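Local coordinates for putative cobalamin synthesis related protein (Corynebacterium diphtheriae, PDB 2NPN) that binds S-adenosylmethionine and, as a tetrapyrrole methylase related to CobF, probably acts as a precorrin-6A synthase in adenosylcobalamin biosynthesis, at residues 40-44 with 238-242; 62-66 with 83-87; 111-115 with 138-143. All blocks are in the same frame, centred on the assembly; numbering follows the deposited sequence.

Contact 1: residues 40-44 with 238-242. With SAM (S-adenosylmethionine), chain C.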
ATOM      1  N   GLN A  40     -11.888   8.246  -6.273  1.00 28.06           N
ATOM      2  CA  GLN A  40     -10.538   8.006  -6.791  1.00 27.82           C
ATOM      3  C   GLN A  40      -9.497   8.962  -6.190  1.00 27.39           C
ATOM      4  O   GLN A  40      -9.847   9.906  -5.464  1.00 27.91           O
ATOM      5  CB  GLN A  40     -10.525   8.091  -8.332  1.00 28.50           C
ATOM      6  CG  GLN A  40     -11.105   9.396  -8.918  1.00 29.86           C
ATOM      7  CD  GLN A  40     -10.045  10.455  -9.187  1.00 31.74           C
ATOM      8  OE1 GLN A  40      -8.982  10.155  -9.742  1.00 34.07           O
ATOM      9  NE2 GLN A  40     -10.335  11.703  -8.805  1.00 33.12           N
ATOM     10  N   LYS A  41      -8.223   8.691  -6.479  1.00 26.63           N
ATOM     11  CA  LYS A  41      -7.120   9.531  -6.028  1.00 25.66           C
ATOM     12  C   LYS A  41      -6.304   9.895  -7.262  1.00 24.84           C
ATOM     13  O   LYS A  41      -5.413   9.157  -7.672  1.00 23.48           O
ATOM     14  CB  LYS A  41      -6.266   8.811  -4.972  1.00 25.43           C
ATOM     15  CG  LYS A  41      -6.991   8.503  -3.659  1.00 25.66           C
ATOM     16  CD  LYS A  41      -6.140   7.607  -2.746  1.00 25.93           C
ATOM     17  CE  LYS A  41      -6.804   7.302  -1.401  1.00 27.22           C
ATOM     18  NZ  LYS A  41      -7.961   6.359  -1.477  1.00 27.78           N
ATOM     19  N   SER A  42      -6.642  11.037  -7.856  1.00 24.45           N
ATOM     20  CA  SER A  42      -5.993  11.527  -9.074  1.00 24.54           C
ATOM     21  C   SER A  42      -4.479  11.650  -8.946  1.00 24.23           C
ATOM     22  O   SER A  42      -3.756  11.315  -9.886  1.00 23.04           O
ATOM     23  CB  SER A  42      -6.580  12.884  -9.477  1.00 25.25           C
ATOM     24  OG  SER A  42      -7.973  12.779  -9.679  1.00 26.18           O
ATOM     25  N   ASP A  43      -4.000  12.118  -7.792  1.00 24.09           N
ATOM     26  CA  ASP A  43      -2.554  12.200  -7.526  1.00 24.19           C
ATOM     27  C   ASP A  43      -1.896  10.841  -7.660  1.00 23.44           C
ATOM     28  O   ASP A  43      -0.797  10.732  -8.183  1.00 24.18           O
ATOM     29  CB  ASP A  43      -2.252  12.704  -6.108  1.00 25.21           C
ATOM     30  CG  ASP A  43      -2.759  14.109  -5.850  1.00 27.36           C
ATOM     31  OD1 ASP A  43      -3.303  14.350  -4.737  1.00 31.33           O
ATOM     32  OD2 ASP A  43      -2.605  14.977  -6.746  1.00 32.07           O
ATOM     33  N   LEU A  44      -2.550   9.805  -7.148  1.00 22.46           N
ATOM     34  CA  LEU A  44      -1.994   8.455  -7.203  1.00 21.81           C
ATOM     35  C   LEU A  44      -1.979   7.892  -8.616  1.00 21.12           C
ATOM     36  O   LEU A  44      -0.987   7.295  -9.040  1.00 20.59           O
ATOM     37  CB  LEU A  44      -2.755   7.483  -6.287  1.00 22.58           C
ATOM     38  CG  LEU A  44      -2.519   7.617  -4.787  1.00 24.27           C
ATOM     39  CD1 LEU A  44      -3.113   6.385  -4.116  1.00 25.09           C
ATOM     40  CD2 LEU A  44      -1.053   7.754  -4.459  1.00 26.19           C
ATOM     41  N   HIS A 238      -7.351  17.849   0.182  1.00 12.73           N
ATOM     42  CA  HIS A 238      -6.970  16.912  -0.876  1.00 12.38           C
ATOM     43  C   HIS A 238      -8.111  16.016  -1.305  1.00 11.77           C
ATOM     44  O   HIS A 238      -8.045  15.401  -2.366  1.00 11.68           O
ATOM     45  CB  HIS A 238      -5.800  16.006  -0.419  1.00 12.62           C
ATOM     46  CG  HIS A 238      -4.486  16.714  -0.273  1.00 14.46           C
ATOM     47  ND1 HIS A 238      -3.601  16.864  -1.317  1.00 16.16           N
ATOM     48  CD2 HIS A 238      -3.895  17.285   0.803  1.00 15.47           C
ATOM     49  CE1 HIS A 238      -2.527  17.509  -0.896  1.00 16.22           C
ATOM     50  NE2 HIS A 238      -2.679  17.776   0.389  1.00 15.27           N
ATOM     51  N   GLY A 239      -9.128  15.888  -0.463  1.00 11.52           N
ATOM     52  CA  GLY A 239     -10.251  14.991  -0.738  1.00 11.77           C
ATOM     53  C   GLY A 239     -10.086  13.645  -0.081  1.00 11.39           C
ATOM     54  O   GLY A 239     -11.013  12.842  -0.052  1.00 12.72           O
ATOM     55  N   TRP A 240      -8.877  13.388   0.412  1.00 10.22           N
ATOM     56  CA  TRP A 240      -8.524  12.111   1.024  1.00  9.57           C
ATOM     57  C   TRP A 240      -7.205  12.289   1.754  1.00  8.10           C
ATOM     58  O   TRP A 240      -6.494  13.277   1.577  1.00  7.23           O
ATOM     59  CB  TRP A 240      -8.362  11.014  -0.028  1.00  9.56           C
ATOM     60  CG  TRP A 240      -7.273  11.311  -1.035  1.00  9.79           C
ATOM     61  CD1 TRP A 240      -7.392  12.105  -2.150  1.00 10.41           C
ATOM     62  CD2 TRP A 240      -5.916  10.831  -1.040  1.00 10.04           C
ATOM     63  NE1 TRP A 240      -6.203  12.158  -2.830  1.00 11.98           N
ATOM     64  CE2 TRP A 240      -5.284  11.374  -2.190  1.00  9.67           C
ATOM     65  CE3 TRP A 240      -5.178   9.993  -0.204  1.00 10.34           C
ATOM     66  CZ2 TRP A 240      -3.952  11.128  -2.493  1.00 10.52           C
ATOM     67  CZ3 TRP A 240      -3.853   9.728  -0.530  1.00 11.08           C
ATOM     68  CH2 TRP A 240      -3.258  10.299  -1.662  1.00 10.69           C
ATOM     69  N   ILE A 241      -6.876  11.311   2.580  1.00  8.02           N
ATOM     70  CA  ILE A 241      -5.558  11.296   3.215  1.00  8.27           C
ATOM     71  C   ILE A 241      -5.163   9.864   3.532  1.00  8.09           C
ATOM     72  O   ILE A 241      -6.029   9.054   3.832  1.00  9.02           O
ATOM     73  CB  ILE A 241      -5.510  12.159   4.513  1.00  8.03           C
ATOM     74  CG1 ILE A 241      -4.088  12.183   5.104  1.00  9.69           C
ATOM     75  CG2 ILE A 241      -6.500  11.659   5.594  1.00  9.67           C
ATOM     76  CD1 ILE A 241      -3.902  13.360   6.017  1.00 10.31           C
HETATM   77  N   MSE A 242      -3.876   9.545   3.404  1.00  6.59           N
HETATM   78  CA  MSE A 242      -3.369   8.278   3.915  1.00  7.58           C
HETATM   79  C   MSE A 242      -2.223   8.622   4.834  1.00  6.99           C
HETATM   80  O   MSE A 242      -1.320   9.359   4.433  1.00  7.24           O
HETATM   81  CB  MSE A 242      -2.891   7.348   2.814  1.00  7.64           C
HETATM   82  CG  MSE A 242      -4.025   6.741   2.001  1.00  8.53           C
HETATM   83 SE   MSE A 242      -3.415   5.396   0.749  0.75 13.30          SE
HETATM   84  CE  MSE A 242      -2.135   6.482  -0.229  1.00 11.62           C
TER
HETATM   85  N   SAM C4633       0.816  -2.406   0.431  1.00 17.52           N
HETATM   86  CA  SAM C4633       0.931  -1.049   1.046  1.00 18.83           C
HETATM   87  C   SAM C4633       2.300  -0.831   1.663  1.00 19.86           C
HETATM   88  O   SAM C4633       2.555   0.276   2.209  1.00 19.69           O
HETATM   89  OXT SAM C4633       3.157  -1.733   1.578  1.00 17.81           O
HETATM   90  CB  SAM C4633      -0.185  -0.831   2.084  1.00 19.48           C
HETATM   91  CG  SAM C4633      -1.590  -0.762   1.483  1.00 21.23           C
HETATM   92  SD  SAM C4633      -2.940  -0.378   2.652  1.00 21.18           S
HETATM   93  CE  SAM C4633      -4.301  -0.566   1.464  1.00 26.19           C
HETATM   94  C5' SAM C4633      -3.084   1.439   2.763  1.00 19.82           C
HETATM   95  C4' SAM C4633      -2.473   2.045   4.038  1.00 20.23           C
HETATM   96  O4' SAM C4633      -1.097   2.145   3.878  1.00 17.17           O
HETATM   97  C3' SAM C4633      -2.918   3.472   4.362  1.00 18.57           C
HETATM   98  O3' SAM C4633      -4.148   3.511   5.042  1.00 19.10           O
HETATM   99  C2' SAM C4633      -1.781   4.013   5.186  1.00 17.92           C
HETATM  100  O2' SAM C4633      -1.827   3.453   6.487  1.00 18.25           O
HETATM  101  C1' SAM C4633      -0.638   3.389   4.415  1.00 17.26           C
HETATM  102  N9  SAM C4633      -0.118   4.263   3.339  1.00 15.64           N
HETATM  103  C8  SAM C4633      -0.005   3.908   2.005  1.00 17.47           C
HETATM  104  N7  SAM C4633       0.580   4.890   1.314  1.00 17.97           N
HETATM  105  C5  SAM C4633       0.897   5.874   2.208  1.00 15.25           C
HETATM  106  C6  SAM C4633       1.565   7.084   2.079  1.00 16.12           C
HETATM  107  N6  SAM C4633       2.035   7.525   0.884  1.00 18.57           N
HETATM  108  N1  SAM C4633       1.748   7.873   3.209  1.00 16.12           N
HETATM  109  C2  SAM C4633       1.336   7.415   4.445  1.00 15.70           C
HETATM  110  N3  SAM C4633       0.683   6.220   4.579  1.00 16.18           N
HETATM  111  C4  SAM C4633       0.483   5.439   3.489  1.00 13.74           C
HETATM  112  O   HOH W   1      -5.893  13.300  -5.704  1.00 46.72           O
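Trp240 and Lys41 make most of this contact. The lysine stretches over one face of the indole: its CG sits 3.6 Å from the centroid of the Trp240 five-membered ring, almost on the ring normal, a CH-pi contact, and further out Lys41 CE lies 3.4 Å from Trp240 CE3. Lys41 is also the N-cap residue of helix 42-55, so the indole packs against the start of that helix. The two halves of the tetrapyrrole methylase fold meet here, helix 42-55 belonging with the parallel sheet and segment 238-242 leading into strand 243-249 of the mixed sheet; Phe207 meets Trp240 edge-to-face. Asp43 reaches the indole through water 1, which accepts from Trp240 NE1 (3.1 Å) and Asp43 N (3.1 Å) and donates weakly to Asp43 OD1 (3.0 Å). On the same side of the indole as Lys41, Leu44 CD1 touches CE of selenomethionine Met242 at 4.0 Å, and Met242 O lies 3.3 Å from C2 of the SAM adenine.

Contact 2: residues 62-66 with 83-87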
ATOM      1  N   TYR A  62      -4.015  -1.007 -17.627  1.00 21.23           N
ATOM      2  CA  TYR A  62      -5.424  -1.444 -17.523  1.00 21.43           C
ATOM      3  C   TYR A  62      -5.866  -1.354 -16.066  1.00 20.84           C
ATOM      4  O   TYR A  62      -5.570  -2.235 -15.262  1.00 19.47           O
ATOM      5  CB  TYR A  62      -5.560  -2.876 -18.063  1.00 22.72           C
ATOM      6  CG  TYR A  62      -6.970  -3.436 -18.122  1.00 23.20           C
ATOM      7  CD1 TYR A  62      -7.847  -3.051 -19.132  1.00 26.23           C
ATOM      8  CD2 TYR A  62      -7.404  -4.381 -17.187  1.00 24.42           C
ATOM      9  CE1 TYR A  62      -9.141  -3.578 -19.210  1.00 24.93           C
ATOM     10  CE2 TYR A  62      -8.704  -4.901 -17.237  1.00 24.96           C
ATOM     11  CZ  TYR A  62      -9.560  -4.498 -18.253  1.00 25.06           C
ATOM     12  OH  TYR A  62     -10.838  -5.029 -18.324  1.00 25.48           O
ATOM     13  N   ALA A  63      -6.532  -0.248 -15.707  1.00 20.65           N
ATOM     14  CA  ALA A  63      -6.921  -0.017 -14.322  1.00 21.04           C
ATOM     15  C   ALA A  63      -8.349  -0.509 -14.112  1.00 21.13           C
ATOM     16  O   ALA A  63      -9.273  -0.056 -14.796  1.00 20.22           O
ATOM     17  CB  ALA A  63      -6.797   1.460 -13.952  1.00 21.59           C
ATOM     18  N   VAL A  64      -8.513  -1.472 -13.212  1.00 20.58           N
ATOM     19  CA  VAL A  64      -9.822  -2.029 -12.901  1.00 21.48           C
ATOM     20  C   VAL A  64     -10.354  -1.407 -11.624  1.00 21.99           C
ATOM     21  O   VAL A  64      -9.703  -1.511 -10.566  1.00 21.62           O
ATOM     22  CB  VAL A  64      -9.753  -3.552 -12.736  1.00 21.63           C
ATOM     23  CG1 VAL A  64     -11.150  -4.131 -12.436  1.00 20.92           C
ATOM     24  CG2 VAL A  64      -9.160  -4.175 -13.974  1.00 20.88           C
ATOM     25  N   THR A  65     -11.531  -0.782 -11.726  1.00 22.17           N
ATOM     26  CA  THR A  65     -12.166  -0.085 -10.605  1.00 23.16           C
ATOM     27  C   THR A  65     -13.537  -0.713 -10.312  1.00 22.77           C
ATOM     28  O   THR A  65     -14.136  -1.360 -11.174  1.00 21.67           O
ATOM     29  CB  THR A  65     -12.309   1.450 -10.883  1.00 23.46           C
ATOM     30  OG1 THR A  65     -11.239   1.891 -11.735  1.00 26.06           O
ATOM     31  CG2 THR A  65     -12.263   2.242  -9.574  1.00 24.64           C
ATOM     32  N   ASP A  66     -14.021  -0.519  -9.091  1.00 23.82           N
ATOM     33  CA  ASP A  66     -15.262  -1.153  -8.631  1.00 24.39           C
ATOM     34  C   ASP A  66     -16.490  -0.458  -9.215  1.00 25.06           C
ATOM     35  O   ASP A  66     -16.370   0.612  -9.815  1.00 25.81           O
ATOM     36  CB  ASP A  66     -15.332  -1.139  -7.097  1.00 24.89           C
ATOM     37  CG  ASP A  66     -14.063  -1.689  -6.444  1.00 26.26           C
ATOM     38  OD1 ASP A  66     -13.306  -2.431  -7.110  1.00 27.06           O
ATOM     39  OD2 ASP A  66     -13.821  -1.370  -5.259  1.00 29.26           O
ATOM     40  N   TRP A  83     -19.898  -8.625  -8.587  1.00 31.69           N
ATOM     41  CA  TRP A  83     -18.748  -7.884  -9.118  1.00 31.68           C
ATOM     42  C   TRP A  83     -17.483  -8.732  -9.136  1.00 31.79           C
ATOM     43  O   TRP A  83     -16.750  -8.726 -10.126  1.00 31.29           O
ATOM     44  CB  TRP A  83     -18.503  -6.578  -8.338  1.00 31.22           C
ATOM     45  CG  TRP A  83     -17.150  -5.906  -8.618  1.00 31.03           C
ATOM     46  CD1 TRP A  83     -16.242  -5.491  -7.690  1.00 30.93           C
ATOM     47  CD2 TRP A  83     -16.582  -5.580  -9.904  1.00 29.49           C
ATOM     48  NE1 TRP A  83     -15.146  -4.933  -8.308  1.00 30.65           N
ATOM     49  CE2 TRP A  83     -15.325  -4.975  -9.666  1.00 30.67           C
ATOM     50  CE3 TRP A  83     -17.006  -5.756 -11.228  1.00 30.86           C
ATOM     51  CZ2 TRP A  83     -14.492  -4.529 -10.703  1.00 30.66           C
ATOM     52  CZ3 TRP A  83     -16.172  -5.307 -12.268  1.00 30.69           C
ATOM     53  CH2 TRP A  83     -14.927  -4.708 -11.994  1.00 30.91           C
ATOM     54  N   HIS A  84     -17.213  -9.477  -8.063  1.00 31.57           N
ATOM     55  CA  HIS A  84     -16.000 -10.311  -8.039  1.00 31.56           C
ATOM     56  C   HIS A  84     -15.965 -11.361  -9.145  1.00 30.99           C
ATOM     57  O   HIS A  84     -14.910 -11.596  -9.731  1.00 30.97           O
ATOM     58  CB  HIS A  84     -15.811 -10.966  -6.670  1.00 31.52           C
ATOM     59  CG  HIS A  84     -15.522  -9.977  -5.588  1.00 32.31           C
ATOM     60  ND1 HIS A  84     -15.517 -10.307  -4.251  1.00 33.63           N
ATOM     61  CD2 HIS A  84     -15.244  -8.653  -5.653  1.00 33.72           C
ATOM     62  CE1 HIS A  84     -15.231  -9.230  -3.539  1.00 35.09           C
ATOM     63  NE2 HIS A  84     -15.048  -8.217  -4.368  1.00 34.11           N
ATOM     64  N   ALA A  85     -17.110 -11.977  -9.439  1.00 30.75           N
ATOM     65  CA  ALA A  85     -17.197 -12.949 -10.532  1.00 30.76           C
ATOM     66  C   ALA A  85     -16.967 -12.265 -11.874  1.00 30.56           C
ATOM     67  O   ALA A  85     -16.215 -12.761 -12.721  1.00 31.11           O
ATOM     68  CB  ALA A  85     -18.558 -13.654 -10.523  1.00 30.39           C
ATOM     69  N   GLU A  86     -17.610 -11.120 -12.068  1.00 30.16           N
ATOM     70  CA  GLU A  86     -17.444 -10.378 -13.310  1.00 29.71           C
ATOM     71  C   GLU A  86     -16.009  -9.874 -13.462  1.00 29.27           C
ATOM     72  O   GLU A  86     -15.452  -9.935 -14.551  1.00 28.71           O
ATOM     73  CB  GLU A  86     -18.391  -9.189 -13.366  1.00 30.19           C
ATOM     74  CG  GLU A  86     -18.165  -8.300 -14.599  1.00 31.73           C
ATOM     75  CD  GLU A  86     -18.129  -9.062 -15.921  1.00 35.20           C
ATOM     76  OE1 GLU A  86     -19.131  -9.751 -16.244  1.00 38.99           O
ATOM     77  OE2 GLU A  86     -17.117  -8.932 -16.654  1.00 33.29           O
ATOM     78  N   ARG A  87     -15.446  -9.342 -12.379  1.00 28.66           N
ATOM     79  CA  ARG A  87     -14.039  -8.909 -12.377  1.00 28.59           C
ATOM     80  C   ARG A  87     -13.104 -10.066 -12.740  1.00 28.35           C
ATOM     81  O   ARG A  87     -12.151  -9.879 -13.487  1.00 28.93           O
ATOM     82  CB  ARG A  87     -13.653  -8.299 -11.023  1.00 28.43           C
ATOM     83  CG  ARG A  87     -12.231  -7.759 -10.951  1.00 28.94           C
ATOM     84  CD  ARG A  87     -11.934  -7.200  -9.587  1.00 28.44           C
ATOM     85  NE  ARG A  87     -12.063  -8.223  -8.547  1.00 27.65           N
ATOM     86  CZ  ARG A  87     -12.105  -7.975  -7.240  1.00 28.86           C
ATOM     87  NH1 ARG A  87     -12.034  -6.729  -6.782  1.00 31.77           N
ATOM     88  NH2 ARG A  87     -12.198  -8.981  -6.380  1.00 28.89           N
TER
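The indole N-H of Trp83 finds its acceptor across the contact: Trp83 NE1 donates to Asp66 OD1 at 3.3 Å, a weak bond with an N-H...O angle of 143°. The same carboxylate oxygen faces a positive charge, but Asp66 OD1 and Arg87 NH1 are 4.5 Å apart, too far for a salt bridge, so the attraction between them is only long-range. Thr65 O comes within 3.2 Å of Trp83 CZ2, a carbon, and the approach places this carbonyl beside the indole without giving it a polar partner there. Along the helix, Arg87 N donates to Trp83 O at 2.7 Å, an ordinary i to i+4 helical bond that satisfies the tryptophan carbonyl. On the strand side, the backbone polar groups are met by the neighbouring strand: Tyr62 and Val64 share backbone hydrogen bonds with strand 31-35 and the residue just after it, as expected for strand 61-64 at the margin of the five-stranded parallel sheet. Helix 78-98 packs on this outer strand, in the strand-then-helix alternation of an alpha/beta domain. Val64 points toward the helix and supplies the apolar part, its CG1 lying 3.8 Å from Trp83 CZ2 at the indole edge and 4.1 Å from Arg87 CG, the aliphatic stem of the arginine. Further along the helix, Leu91 also meets Val64, while Leu90, Thr94 and Arg98 touch the side chain of Tyr62.

Contact 3: residues 111-115 with 138-143. With SAM (S-adenosylmethionine), chain C.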
ATOM      1  N   GLY A 111       3.364   0.037  -2.630  1.00 10.47           N
ATOM      2  CA  GLY A 111       4.179  -0.421  -1.509  1.00 11.57           C
ATOM      3  C   GLY A 111       4.728  -1.803  -1.790  1.00 12.21           C
ATOM      4  O   GLY A 111       5.376  -2.005  -2.838  1.00 12.73           O
ATOM      5  N   ASP A 112       4.456  -2.738  -0.886  1.00 11.98           N
ATOM      6  CA  ASP A 112       4.803  -4.160  -1.062  1.00 12.45           C
ATOM      7  C   ASP A 112       3.507  -4.963  -1.252  1.00 13.36           C
ATOM      8  O   ASP A 112       2.510  -4.696  -0.566  1.00 13.73           O
ATOM      9  CB  ASP A 112       5.557  -4.681   0.160  1.00 12.88           C
ATOM     10  CG  ASP A 112       6.137  -6.082  -0.072  1.00 13.36           C
ATOM     11  OD1 ASP A 112       7.310  -6.187  -0.510  1.00 15.92           O
ATOM     12  OD2 ASP A 112       5.397  -7.052   0.232  1.00 15.38           O
ATOM     13  N   PRO A 113       3.503  -5.965  -2.161  1.00 12.01           N
ATOM     14  CA  PRO A 113       2.274  -6.710  -2.387  1.00 12.57           C
ATOM     15  C   PRO A 113       1.765  -7.496  -1.192  1.00 13.09           C
ATOM     16  O   PRO A 113       0.575  -7.883  -1.152  1.00 15.13           O
ATOM     17  CB  PRO A 113       2.643  -7.662  -3.561  1.00 13.76           C
ATOM     18  CG  PRO A 113       3.842  -7.047  -4.176  1.00 15.50           C
ATOM     19  CD  PRO A 113       4.585  -6.360  -3.090  1.00 13.19           C
ATOM     20  N   SER A 114       2.648  -7.768  -0.235  1.00 12.58           N
ATOM     21  CA  SER A 114       2.270  -8.638   0.885  1.00 13.17           C
ATOM     22  C   SER A 114       1.419  -7.956   1.949  1.00 13.42           C
ATOM     23  O   SER A 114       0.781  -8.663   2.774  1.00 13.53           O
ATOM     24  CB  SER A 114       3.527  -9.136   1.608  1.00 14.72           C
ATOM     25  OG  SER A 114       4.164  -8.081   2.321  1.00 18.44           O
ATOM     26  N   LEU A 115       1.431  -6.619   1.965  1.00 12.59           N
ATOM     27  CA  LEU A 115       1.015  -5.876   3.161  1.00 12.15           C
ATOM     28  C   LEU A 115      -0.333  -5.142   2.960  1.00 12.32           C
ATOM     29  O   LEU A 115      -0.427  -4.172   2.223  1.00 12.75           O
ATOM     30  CB  LEU A 115       2.120  -4.902   3.575  1.00 12.54           C
ATOM     31  CG  LEU A 115       1.818  -4.046   4.801  1.00 13.96           C
ATOM     32  CD1 LEU A 115       1.619  -4.893   6.050  1.00 13.66           C
ATOM     33  CD2 LEU A 115       2.964  -3.046   4.974  1.00 12.67           C
ATOM     34  N   VAL A 138       6.140 -12.730  -7.293  1.00 11.61           N
ATOM     35  CA  VAL A 138       5.915 -11.543  -6.508  1.00 11.44           C
ATOM     36  C   VAL A 138       7.248 -10.815  -6.391  1.00 11.06           C
ATOM     37  O   VAL A 138       8.287 -11.409  -6.056  1.00 10.99           O
ATOM     38  CB  VAL A 138       5.359 -11.891  -5.133  1.00 11.89           C
ATOM     39  CG1 VAL A 138       5.176 -10.627  -4.289  1.00 12.41           C
ATOM     40  CG2 VAL A 138       4.073 -12.705  -5.249  1.00 12.20           C
ATOM     41  N   ILE A 139       7.173  -9.507  -6.616  1.00 10.97           N
ATOM     42  CA  ILE A 139       8.324  -8.624  -6.559  1.00 10.78           C
ATOM     43  C   ILE A 139       8.099  -7.610  -5.423  1.00 11.24           C
ATOM     44  O   ILE A 139       7.169  -6.817  -5.494  1.00 11.86           O
ATOM     45  CB  ILE A 139       8.541  -7.917  -7.925  1.00 10.13           C
ATOM     46  CG1 ILE A 139       8.822  -8.973  -9.003  1.00 10.74           C
ATOM     47  CG2 ILE A 139       9.592  -6.875  -7.789  1.00 11.00           C
ATOM     48  CD1 ILE A 139       9.038  -8.380 -10.423  1.00 10.75           C
ATOM     49  N   PRO A 140       8.911  -7.677  -4.347  1.00 11.92           N
ATOM     50  CA  PRO A 140       8.755  -6.755  -3.216  1.00 11.80           C
ATOM     51  C   PRO A 140       8.984  -5.309  -3.576  1.00 12.20           C
ATOM     52  O   PRO A 140       9.733  -5.001  -4.508  1.00 12.79           O
ATOM     53  CB  PRO A 140       9.833  -7.190  -2.223  1.00 12.76           C
ATOM     54  CG  PRO A 140      10.493  -8.354  -2.770  1.00 11.86           C
ATOM     55  CD  PRO A 140       9.981  -8.664  -4.126  1.00 11.92           C
ATOM     56  N   GLY A 141       8.388  -4.443  -2.773  1.00 12.33           N
ATOM     57  CA  GLY A 141       8.607  -3.017  -2.881  1.00 12.09           C
ATOM     58  C   GLY A 141       8.642  -2.387  -1.502  1.00 12.06           C
ATOM     59  O   GLY A 141       8.301  -3.003  -0.512  1.00 12.73           O
ATOM     60  N   ILE A 142       8.998  -1.112  -1.501  1.00 11.22           N
ATOM     61  CA  ILE A 142       9.135  -0.337  -0.281  1.00  9.88           C
ATOM     62  C   ILE A 142       7.768   0.035   0.288  1.00 10.13           C
ATOM     63  O   ILE A 142       6.979   0.744  -0.328  1.00 10.68           O
ATOM     64  CB  ILE A 142       9.976   0.929  -0.536  1.00 10.29           C
ATOM     65  CG1 ILE A 142      11.374   0.550  -1.013  1.00 10.68           C
ATOM     66  CG2 ILE A 142      10.062   1.773   0.705  1.00 10.95           C
ATOM     67  CD1 ILE A 142      12.169  -0.361  -0.122  1.00 13.04           C
ATOM     68  N   THR A 143       7.530  -0.352   1.527  1.00  7.09           N
ATOM     69  CA  THR A 143       6.259  -0.117   2.192  1.00  7.19           C
ATOM     70  C   THR A 143       6.168   1.302   2.806  1.00  7.05           C
ATOM     71  O   THR A 143       7.174   1.962   3.049  1.00  7.32           O
ATOM     72  CB  THR A 143       6.051  -1.132   3.362  1.00  7.43           C
ATOM     73  OG1 THR A 143       6.983  -0.841   4.417  1.00  8.92           O
ATOM     74  CG2 THR A 143       6.160  -2.615   2.924  1.00  8.73           C
TER
HETATM   75  N   SAM C4633       0.816  -2.406   0.431  1.00 17.52           N
HETATM   76  CA  SAM C4633       0.931  -1.049   1.046  1.00 18.83           C
HETATM   77  C   SAM C4633       2.300  -0.831   1.663  1.00 19.86           C
HETATM   78  O   SAM C4633       2.555   0.276   2.209  1.00 19.69           O
HETATM   79  OXT SAM C4633       3.157  -1.733   1.578  1.00 17.81           O
HETATM   80  CB  SAM C4633      -0.185  -0.831   2.084  1.00 19.48           C
HETATM   81  CG  SAM C4633      -1.590  -0.762   1.483  1.00 21.23           C
HETATM   82  SD  SAM C4633      -2.940  -0.378   2.652  1.00 21.18           S
HETATM   83  CE  SAM C4633      -4.301  -0.566   1.464  1.00 26.19           C
HETATM   84  C5' SAM C4633      -3.084   1.439   2.763  1.00 19.82           C
HETATM   85  C4' SAM C4633      -2.473   2.045   4.038  1.00 20.23           C
HETATM   86  O4' SAM C4633      -1.097   2.145   3.878  1.00 17.17           O
HETATM   87  C3' SAM C4633      -2.918   3.472   4.362  1.00 18.57           C
HETATM   88  O3' SAM C4633      -4.148   3.511   5.042  1.00 19.10           O
HETATM   89  C2' SAM C4633      -1.781   4.013   5.186  1.00 17.92           C
HETATM   90  O2' SAM C4633      -1.827   3.453   6.487  1.00 18.25           O
HETATM   91  C1' SAM C4633      -0.638   3.389   4.415  1.00 17.26           C
HETATM   92  N9  SAM C4633      -0.118   4.263   3.339  1.00 15.64           N
HETATM   93  C8  SAM C4633      -0.005   3.908   2.005  1.00 17.47           C
HETATM   94  N7  SAM C4633       0.580   4.890   1.314  1.00 17.97           N
HETATM   95  C5  SAM C4633       0.897   5.874   2.208  1.00 15.25           C
HETATM   96  C6  SAM C4633       1.565   7.084   2.079  1.00 16.12           C
HETATM   97  N6  SAM C4633       2.035   7.525   0.884  1.00 18.57           N
HETATM   98  N1  SAM C4633       1.748   7.873   3.209  1.00 16.12           N
HETATM   99  C2  SAM C4633       1.336   7.415   4.445  1.00 15.70           C
HETATM  100  N3  SAM C4633       0.683   6.220   4.579  1.00 16.18           N
HETATM  101  C4  SAM C4633       0.483   5.439   3.489  1.00 13.74           C
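The carboxylate of Asp112 works in two directions: one oxygen folds its own loop, the other reaches across to 138-143. Asp112 OD2 accepts from Ser114 N (2.9 Å) and Ser114 OG (2.6 Å), the former closing an Asx turn within a type I turn, while Asp112 OD1 takes the amide of Gly141 (Gly141 N 3.1 Å). Two glycines let the backbones come close: Gly111 CA makes a CH...O contact with Ile142 O (3.3 Å), as Gly141 CA does with Gly111 O (3.4 Å). A CB on Gly111 would clash with SAM, and one on Gly141 with Gly111 O. Beside them Pro113 CG packs on Val138 CG1 at 3.8 Å, and Thr143 CG2 lies 3.5 Å from Asp112 CB. The backbone so held grips the methionine part of SAM: Asp112 N donates to SAM OXT (3.0 Å), and SAM N donates to Asp112 O (3.0 Å) and Leu115 O (2.8 Å). These loops, following strands 104-109 and 134-139, form part of the SAM pocket of the tetrapyrrole methylase fold.

Contacts 1 and 2 lie at the surface, whereas contact 3 is partly buried and nearest the centre of the chain. Contacts 2 and 3 both reach the parallel sheet, at its opposite margins, strands 61-64 and 134-139; contact 1 instead joins the helix preceding strand 61-64 to the approach to the mixed sheet. Contacts 1 and 3 touch SAM from different ends, adenine and amino acid, with nearest atoms about 9 Å apart, while contact 2 lies away from the annotated sites. Their chemistry follows: contact 1 combines an aromatic face with a bridging water, contact 2 a strand-helix apolar edge with one weak bond, and contact 3 close-packed glycine backbone with carboxylate hydrogen bonds.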